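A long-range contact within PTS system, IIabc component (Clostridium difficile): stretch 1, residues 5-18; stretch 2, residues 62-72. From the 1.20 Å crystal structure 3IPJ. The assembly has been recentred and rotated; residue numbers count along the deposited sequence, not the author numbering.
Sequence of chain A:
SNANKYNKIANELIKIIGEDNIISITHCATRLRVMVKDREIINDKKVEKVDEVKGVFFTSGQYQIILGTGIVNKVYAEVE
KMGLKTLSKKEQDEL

Stretch 1 5-18: KYNKIANELIKIIG
Stretch 2 (62-72) QYQIILGTGIV

At the apolar centre of the contact, Leu13 (chi1 m, chi2 t) faces Ile65 (chi1 m, chi2 105°, between wells): their CA atoms lie 9.0 Å apart, and Leu13 CD1 comes 4.2 Å from Ile65 CG2. Around this pair, helix 5-17 packs against strand 62-66, Leu67 and Ile71 mainly through apolar side chains; no hydrogen bond crosses between the two stretches. The axes of helix and strand approach to 12.0 Å, with N-to-C directions 149° apart, so the helix runs roughly antiparallel to the strand. One turn further along the helix, Ile17 (m, t) places CD1 4.4 Å from Ile65 CD1 and 4.4 Å from Tyr63 CD2, meeting the Tyr63 ring (chi1 t, chi2 83°) obliquely; Ile17 CA and Tyr63 CA are 9.0 Å apart. One turn back, Ile9 (m, t) sets CG2 4.3 Å from CD2 of Leu67 (m, t), with Ile9 CA 10.1 Å from Leu67 CA. The spacing 9, 13, 17 brings one helix face to the contact, while alternation in the strand directs Tyr63 and Ile65 toward it and leaves Gln62, Gln64 and Ile66 out of reach. Backbone i-to-i+4 bonds hold the helix, from a weak Ile9 N to Lys5 O bond (3.3 Å) through Gly18 N to Ile14 O (2.8 Å); Gly18 then leaves helical geometry at phi/psi 106/122.

After the strand, Leu67 (-113/-20), Gly68 (95/161), Thr69 (-60/151) and the N-cap Gly70 (70/-51) turn the chain into a second helix beginning at Ile71, where Val72 N bonds Gly68 O at 3.0 Å. Ile71 CA lies 7.8 Å from Tyr6 CA. The CA-to-CB bond of Ile71 points sideways, but its m, m rotamer carries CD1 to the edge of the Tyr6 ring (chi1 m, chi2 -72°), 3.7 Å from Tyr6 CE1. At the polar margin, the hydroxyl Tyr6 OH lies 3.4 Å from Ile71 CD1, an apolar neighbour, in the closest approach between the stretches.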

ATOM      1  N   LYS A   5      -4.943  13.789   3.221  1.00 10.63           N
ATOM      2  CA  LYS A   5      -4.035  13.543   2.122  1.00 12.11           C
ATOM      3  C   LYS A   5      -3.690  12.085   2.005  1.00 11.05           C
ATOM      4  O   LYS A   5      -3.677  11.544   0.908  1.00 11.35           O
ATOM      5  CB  LYS A   5      -2.742  14.400   2.333  1.00 14.34           C
ATOM      6  CG  LYS A   5      -1.608  14.139   1.303  1.00 13.82           C
ATOM      7  CD  LYS A   5      -0.362  14.988   1.664  1.00 13.61           C
ATOM      8  CE  LYS A   5       0.953  14.546   0.940  1.00 15.21           C
ATOM      9  NZ  LYS A   5       0.971  15.093  -0.499  1.00 12.96           N
ATOM     10  N   TYR A   6      -3.437  11.467   3.166  1.00 10.54           N
ATOM     11  CA  TYR A   6      -2.862  10.094   3.187  1.00 11.69           C
ATOM     12  C   TYR A   6      -3.889   9.003   3.027  1.00 12.71           C
ATOM     13  O   TYR A   6      -3.615   7.904   2.489  1.00 12.28           O
ATOM     14  CB  TYR A   6      -2.007   9.850   4.427  1.00 13.74           C
ATOM     15  CG  TYR A   6      -0.889  10.865   4.445  1.00 13.22           C
ATOM     16  CD1 TYR A   6       0.189  10.796   3.538  1.00 12.53           C
ATOM     17  CD2 TYR A   6      -0.947  11.943   5.329  1.00 13.37           C
ATOM     18  CE1 TYR A   6       1.158  11.757   3.551  1.00 12.62           C
ATOM     19  CE2 TYR A   6       0.027  12.912   5.327  1.00 13.60           C
ATOM     20  CZ  TYR A   6       1.069  12.807   4.451  1.00 11.88           C
ATOM     21  OH  TYR A   6       1.976  13.817   4.460  1.00 11.40           O
ATOM     22  N   ASN A   7      -5.087   9.307   3.502  1.00 13.98           N
ATOM     23  CA  ASN A   7      -6.224   8.411   3.293  1.00 14.67           C
ATOM     24  C   ASN A   7      -6.725   8.434   1.831  1.00 14.10           C
ATOM     25  O   ASN A   7      -7.124   7.378   1.335  1.00 14.96           O
ATOM     26  CB  ASN A   7      -7.302   8.739   4.306  1.00 18.73           C
ATOM     27  CG  ASN A   7      -8.434   7.767   4.269  1.00 23.74           C
ATOM     28  OD1 ASN A   7      -9.474   8.083   3.694  1.00 19.15           O
ATOM     29  ND2 ASN A   7      -8.254   6.563   4.888  1.00 29.54           N
ATOM     30  N   LYS A   8      -6.639   9.577   1.131  1.00 11.87           N
ATOM     31  CA  LYS A   8      -6.957   9.650  -0.330  1.00 12.15           C
ATOM     32  C   LYS A   8      -5.983   8.793  -1.172  1.00 11.83           C
ATOM     33  O   LYS A   8      -6.397   7.994  -1.984  1.00 12.37           O
ATOM     34  CB  LYS A   8      -6.934  11.083  -0.864  1.00 14.38           C
ATOM     35  CG  LYS A   8      -7.888  11.983  -0.143  1.00 14.60           C
ATOM     36  CD  LYS A   8      -7.709  13.443  -0.548  1.00 18.30           C
ATOM     37  CE  LYS A   8      -7.587  13.588  -2.042  1.00 22.44           C
ATOM     38  NZ  LYS A   8      -8.943  13.675  -2.703  1.00 27.79           N
ATOM     39  N   ILE A   9      -4.678   8.974  -0.966  1.00 13.42           N
ATOM     40  CA  ILE A   9      -3.700   8.086  -1.576  1.00  9.52           C
ATOM     41  C   ILE A   9      -4.006   6.591  -1.261  1.00  9.62           C
ATOM     42  O   ILE A   9      -4.070   5.773  -2.159  1.00 11.49           O
ATOM     43  CB  ILE A   9      -2.242   8.460  -1.111  1.00 10.41           C
ATOM     44  CG1 ILE A   9      -1.908   9.940  -1.506  1.00  9.51           C
ATOM     45  CG2 ILE A   9      -1.202   7.409  -1.619  1.00 11.39           C
ATOM     46  CD1 ILE A   9      -0.674  10.597  -0.766  1.00 10.36           C
ATOM     47  N   ALA A  10      -4.201   6.232   0.004  1.00  9.64           N
ATOM     48  CA  ALA A  10      -4.496   4.833   0.353  1.00 10.94           C
ATOM     49  C   ALA A  10      -5.681   4.373  -0.444  1.00 11.13           C
ATOM     50  O   ALA A  10      -5.670   3.276  -1.013  1.00 10.50           O
ATOM     51  CB  ALA A  10      -4.815   4.692   1.836  1.00 13.49           C
ATOM     52  N   ASN A  11      -6.741   5.159  -0.463  1.00 11.23           N
ATOM     53  CA  ASN A  11      -7.935   4.733  -1.208  1.00 13.50           C
ATOM     54  C   ASN A  11      -7.727   4.599  -2.706  1.00 13.25           C
ATOM     55  O   ASN A  11      -8.257   3.646  -3.330  1.00 11.59           O
ATOM     56  CB  ASN A  11      -9.164   5.582  -0.859  1.00 11.94           C
ATOM     57  CG  ASN A  11      -9.866   5.041   0.373  1.00 19.27           C
ATOM     58  OD1 ASN A  11      -9.683   5.571   1.436  1.00 23.24           O
ATOM     59  ND2 ASN A  11     -10.614   3.914   0.237  1.00 22.46           N
ATOM     60  N   GLU A  12      -6.978   5.543  -3.283  1.00 12.42           N
ATOM     61  CA  GLU A  12      -6.704   5.475  -4.724  1.00 11.25           C
ATOM     62  C   GLU A  12      -5.901   4.222  -4.986  1.00 11.56           C
ATOM     63  O   GLU A  12      -6.181   3.494  -5.954  1.00 11.78           O
ATOM     64  CB  GLU A  12      -5.981   6.694  -5.239  1.00 11.54           C
ATOM     65  CG  GLU A  12      -6.982   7.860  -5.323  1.00 21.37           C
ATOM     66  CD  GLU A  12      -6.420   9.265  -5.746  1.00 30.49           C
ATOM     67  OE1 GLU A  12      -5.449   9.307  -6.552  1.00 28.80           O
ATOM     68  OE2 GLU A  12      -7.015  10.346  -5.308  1.00 34.51           O
ATOM     69  N   LEU A  13      -4.894   3.961  -4.139  1.00 10.20           N
ATOM     70  CA  LEU A  13      -4.061   2.769  -4.313  1.00 12.22           C
ATOM     71  C   LEU A  13      -4.909   1.491  -4.241  1.00 11.72           C
ATOM     72  O   LEU A  13      -4.807   0.639  -5.160  1.00 12.93           O
ATOM     73  CB  LEU A  13      -2.891   2.769  -3.301  1.00 11.31           C
ATOM     74  CG  LEU A  13      -1.845   3.824  -3.641  1.00  9.59           C
ATOM     75  CD1 LEU A  13      -0.705   3.839  -2.558  1.00  9.29           C
ATOM     76  CD2 LEU A  13      -1.316   3.721  -5.071  1.00 11.06           C
ATOM     77  N   ILE A  14      -5.744   1.356  -3.199  1.00 13.96           N
ATOM     78  CA  ILE A  14      -6.600   0.146  -3.041  1.00 16.18           C
ATOM     79  C   ILE A  14      -7.499   0.015  -4.292  1.00 15.45           C
ATOM     80  O   ILE A  14      -7.669  -1.109  -4.829  1.00 14.60           O
ATOM     81  CB  ILE A  14      -7.536   0.161  -1.771  1.00 19.29           C
ATOM     82  CG1 ILE A  14      -6.814   0.453  -0.447  1.00 25.23           C
ATOM     83  CG2 ILE A  14      -8.253  -1.150  -1.626  1.00 17.87           C
ATOM     84  CD1 ILE A  14      -5.541  -0.169  -0.327  1.00 26.01           C
ATOM     85  N   LYS A  15      -8.083   1.139  -4.741  1.00 12.28           N
ATOM     86  CA  LYS A  15      -8.942   1.102  -5.865  1.00 11.74           C
ATOM     87  C   LYS A  15      -8.252   0.635  -7.177  1.00 14.90           C
ATOM     88  O   LYS A  15      -8.830  -0.110  -7.972  1.00 14.88           O
ATOM     89  CB  LYS A  15      -9.535   2.446  -6.111  1.00 14.44           C
ATOM     90  CG  LYS A  15     -10.579   2.401  -7.225  1.00 15.80           C
ATOM     91  CD  LYS A  15     -11.161   3.820  -7.478  1.00 19.79           C
ATOM     92  CE  LYS A  15      -9.999   4.836  -7.668  1.00 24.60           C
ATOM     93  NZ  LYS A  15     -10.174   6.253  -7.155  1.00 21.49           N
ATOM     94  N   ILE A  16      -7.020   1.067  -7.404  1.00 11.76           N
ATOM     95  CA  ILE A  16      -6.351   0.636  -8.594  1.00 10.87           C
ATOM     96  C   ILE A  16      -5.862  -0.838  -8.533  1.00 11.23           C
ATOM     97  O   ILE A  16      -5.900  -1.558  -9.534  1.00 13.39           O
ATOM     98  CB  ILE A  16      -5.190   1.585  -8.851  1.00 11.34           C
ATOM     99  CG1 ILE A  16      -5.716   3.015  -9.033  1.00 12.46           C
ATOM    100  CG2 ILE A  16      -4.424   1.187 -10.087  1.00 13.11           C
ATOM    101  CD1 ILE A  16      -4.591   4.057  -8.826  1.00 14.88           C
ATOM    102  N   ILE A  17      -5.387  -1.277  -7.379  1.00 10.31           N
ATOM    103  CA  ILE A  17      -4.887  -2.666  -7.216  1.00 10.27           C
ATOM    104  C   ILE A  17      -6.107  -3.594  -7.220  1.00 10.92           C
ATOM    105  O   ILE A  17      -6.106  -4.640  -7.849  1.00 12.81           O
ATOM    106  CB  ILE A  17      -4.091  -2.771  -5.903  1.00 11.70           C
ATOM    107  CG1 ILE A  17      -2.836  -1.878  -5.977  1.00 10.98           C
ATOM    108  CG2 ILE A  17      -3.800  -4.235  -5.478  1.00 11.02           C
ATOM    109  CD1 ILE A  17      -2.160  -1.622  -4.603  1.00 10.76           C
ATOM    110  N   GLY A  18      -7.185  -3.187  -6.578  1.00 10.22           N
ATOM    111  CA  GLY A  18      -8.379  -4.009  -6.462  1.00  9.19           C
ATOM    112  C   GLY A  18      -8.445  -4.529  -5.042  1.00 11.45           C
ATOM    113  O   GLY A  18      -7.545  -5.257  -4.620  1.00 10.98           O
ATOM    114  N   GLN A  62       5.378  -9.345  -4.768  1.00 12.07           N
ATOM    115  CA  GLN A  62       5.197  -8.048  -4.088  1.00 13.33           C
ATOM    116  C   GLN A  62       5.049  -6.910  -5.096  1.00 11.73           C
ATOM    117  O   GLN A  62       5.979  -6.622  -5.879  1.00  9.51           O
ATOM    118  CB  GLN A  62       6.412  -7.713  -3.209  1.00 15.77           C
ATOM    119  CG  GLN A  62       6.505  -8.521  -1.931  1.00 16.06           C
ATOM    120  CD  GLN A  62       7.668  -8.048  -1.059  1.00 15.07           C
ATOM    121  OE1 GLN A  62       8.539  -8.856  -0.618  1.00 14.84           O
ATOM    122  NE2 GLN A  62       7.698  -6.771  -0.806  1.00 12.20           N
ATOM    123  N   TYR A  63       3.897  -6.235  -5.018  1.00  8.39           N
ATOM    124  CA  TYR A  63       3.673  -4.970  -5.727  1.00  8.43           C
ATOM    125  C   TYR A  63       4.135  -3.786  -4.812  1.00 10.12           C
ATOM    126  O   TYR A  63       3.525  -3.528  -3.789  1.00  9.86           O
ATOM    127  CB  TYR A  63       2.182  -4.862  -6.059  1.00  8.29           C
ATOM    128  CG  TYR A  63       1.909  -3.859  -7.147  1.00 10.84           C
ATOM    129  CD1 TYR A  63       2.041  -4.220  -8.474  1.00 11.23           C
ATOM    130  CD2 TYR A  63       1.567  -2.530  -6.844  1.00 11.60           C
ATOM    131  CE1 TYR A  63       1.799  -3.319  -9.487  1.00 11.82           C
ATOM    132  CE2 TYR A  63       1.337  -1.588  -7.835  1.00 11.11           C
ATOM    133  CZ  TYR A  63       1.447  -1.987  -9.159  1.00 12.11           C
ATOM    134  OH  TYR A  63       1.190  -1.112 -10.176  1.00 12.97           O
ATOM    135  N   GLN A  64       5.226  -3.083  -5.181  1.00  9.73           N
ATOM    136  CA  GLN A  64       5.880  -2.168  -4.278  1.00  9.24           C
ATOM    137  C   GLN A  64       5.602  -0.742  -4.797  1.00 10.66           C
ATOM    138  O   GLN A  64       5.812  -0.457  -5.989  1.00 10.54           O
ATOM    139  CB  GLN A  64       7.353  -2.483  -4.207  1.00  7.75           C
ATOM    140  CG  GLN A  64       7.554  -3.950  -3.876  1.00  8.33           C
ATOM    141  CD  GLN A  64       9.038  -4.320  -3.731  1.00 10.45           C
ATOM    142  OE1 GLN A  64       9.904  -3.441  -3.703  1.00 11.43           O
ATOM    143  NE2 GLN A  64       9.337  -5.632  -3.645  1.00 11.56           N
ATOM    144  N   ILE A  65       5.103   0.127  -3.912  1.00  8.73           N
ATOM    145  CA  ILE A  65       4.816   1.481  -4.287  1.00  8.99           C
ATOM    146  C   ILE A  65       5.751   2.338  -3.498  1.00  9.78           C
ATOM    147  O   ILE A  65       5.699   2.331  -2.263  1.00 10.64           O
ATOM    148  CB  ILE A  65       3.409   1.838  -3.873  1.00  8.61           C
ATOM    149  CG1 ILE A  65       2.438   0.875  -4.604  1.00 11.94           C
ATOM    150  CG2 ILE A  65       3.124   3.312  -4.100  1.00 10.87           C
ATOM    151  CD1 ILE A  65       1.895  -0.168  -3.713  1.00 14.48           C
ATOM    152  N   ILE A  66       6.638   3.056  -4.194  1.00  9.11           N
ATOM    153  CA  ILE A  66       7.638   3.864  -3.488  1.00  9.97           C
ATOM    154  C   ILE A  66       6.976   5.192  -3.082  1.00  9.48           C
ATOM    155  O   ILE A  66       6.540   5.961  -3.947  1.00  9.30           O
ATOM    156  CB  ILE A  66       8.865   4.194  -4.321  1.00 10.67           C
ATOM    157  CG1 ILE A  66       9.385   2.954  -5.079  1.00 11.22           C
ATOM    158  CG2 ILE A  66       9.930   4.815  -3.404  1.00  8.87           C
ATOM    159  CD1 ILE A  66      10.523   3.289  -6.118  1.00 11.37           C
ATOM    160  N   LEU A  67       6.884   5.436  -1.770  1.00  9.26           N
ATOM    161  CA  LEU A  67       6.276   6.664  -1.243  1.00 10.08           C
ATOM    162  C   LEU A  67       7.309   7.577  -0.536  1.00  9.91           C
ATOM    163  O   LEU A  67       7.070   8.791  -0.399  1.00 10.23           O
ATOM    164  CB  LEU A  67       5.131   6.278  -0.275  1.00 10.05           C
ATOM    165  CG  LEU A  67       3.918   5.713  -1.004  1.00  8.69           C
ATOM    166  CD1 LEU A  67       3.059   5.039  -0.023  1.00 10.15           C
ATOM    167  CD2 LEU A  67       3.105   6.857  -1.631  1.00  7.67           C
ATOM    168  N   GLY A  68       8.444   7.030  -0.114  1.00 10.26           N
ATOM    169  CA  GLY A  68       9.447   7.839   0.563  1.00 11.92           C
ATOM    170  C   GLY A  68       9.262   7.711   2.072  1.00 13.16           C
ATOM    171  O   GLY A  68       8.200   7.283   2.582  1.00 12.74           O
ATOM    172  N   THR A  69      10.296   8.058   2.823  1.00 13.43           N
ATOM    173  CA  THR A  69      10.177   8.008   4.282  1.00 13.97           C
ATOM    174  C   THR A  69       9.050   8.920   4.826  1.00 13.73           C
ATOM    175  O   THR A  69       8.728  10.003   4.239  1.00 12.69           O
ATOM    176  CB  THR A  69      11.488   8.419   4.951  1.00 14.65           C
ATOM    177  OG1 THR A  69      11.760   9.785   4.609  1.00 13.73           O
ATOM    178  CG2 THR A  69      12.624   7.487   4.509  1.00 15.90           C
ATOM    179  N   GLY A  70       8.498   8.512   5.967  1.00 12.65           N
ATOM    180  CA  GLY A  70       7.449   9.252   6.646  1.00 10.81           C
ATOM    181  C   GLY A  70       6.126   9.223   5.890  1.00 13.68           C
ATOM    182  O   GLY A  70       5.083   8.908   6.497  1.00 16.45           O
ATOM    183  N   ILE A  71       6.120   9.554   4.586  1.00 11.34           N
ATOM    184  CA  ILE A  71       4.887   9.437   3.792  1.00 11.24           C
ATOM    185  C   ILE A  71       4.435   7.950   3.765  1.00 10.59           C
ATOM    186  O   ILE A  71       3.237   7.690   3.874  1.00 10.39           O
ATOM    187  CB  ILE A  71       5.058  10.023   2.345  1.00 11.92           C
ATOM    188  CG1 ILE A  71       5.590  11.468   2.356  1.00 15.27           C
ATOM    189  CG2 ILE A  71       3.758   9.881   1.528  1.00 12.80           C
ATOM    190  CD1 ILE A  71       4.777  12.427   3.068  1.00 15.94           C
ATOM    191  N   VAL A  72       5.381   6.988   3.651  1.00 10.19           N
ATOM    192  CA  VAL A  72       4.997   5.585   3.625  1.00 11.59           C
ATOM    193  C   VAL A  72       4.234   5.148   4.918  1.00 12.09           C
ATOM    194  O   VAL A  72       3.256   4.395   4.835  1.00 11.07           O
ATOM    195  CB  VAL A  72       6.226   4.649   3.297  1.00 10.68           C
ATOM    196  CG1 VAL A  72       7.270   4.743   4.371  1.00 10.35           C
ATOM    197  CG2 VAL A  72       5.744   3.166   3.126  1.00 10.77           C
TER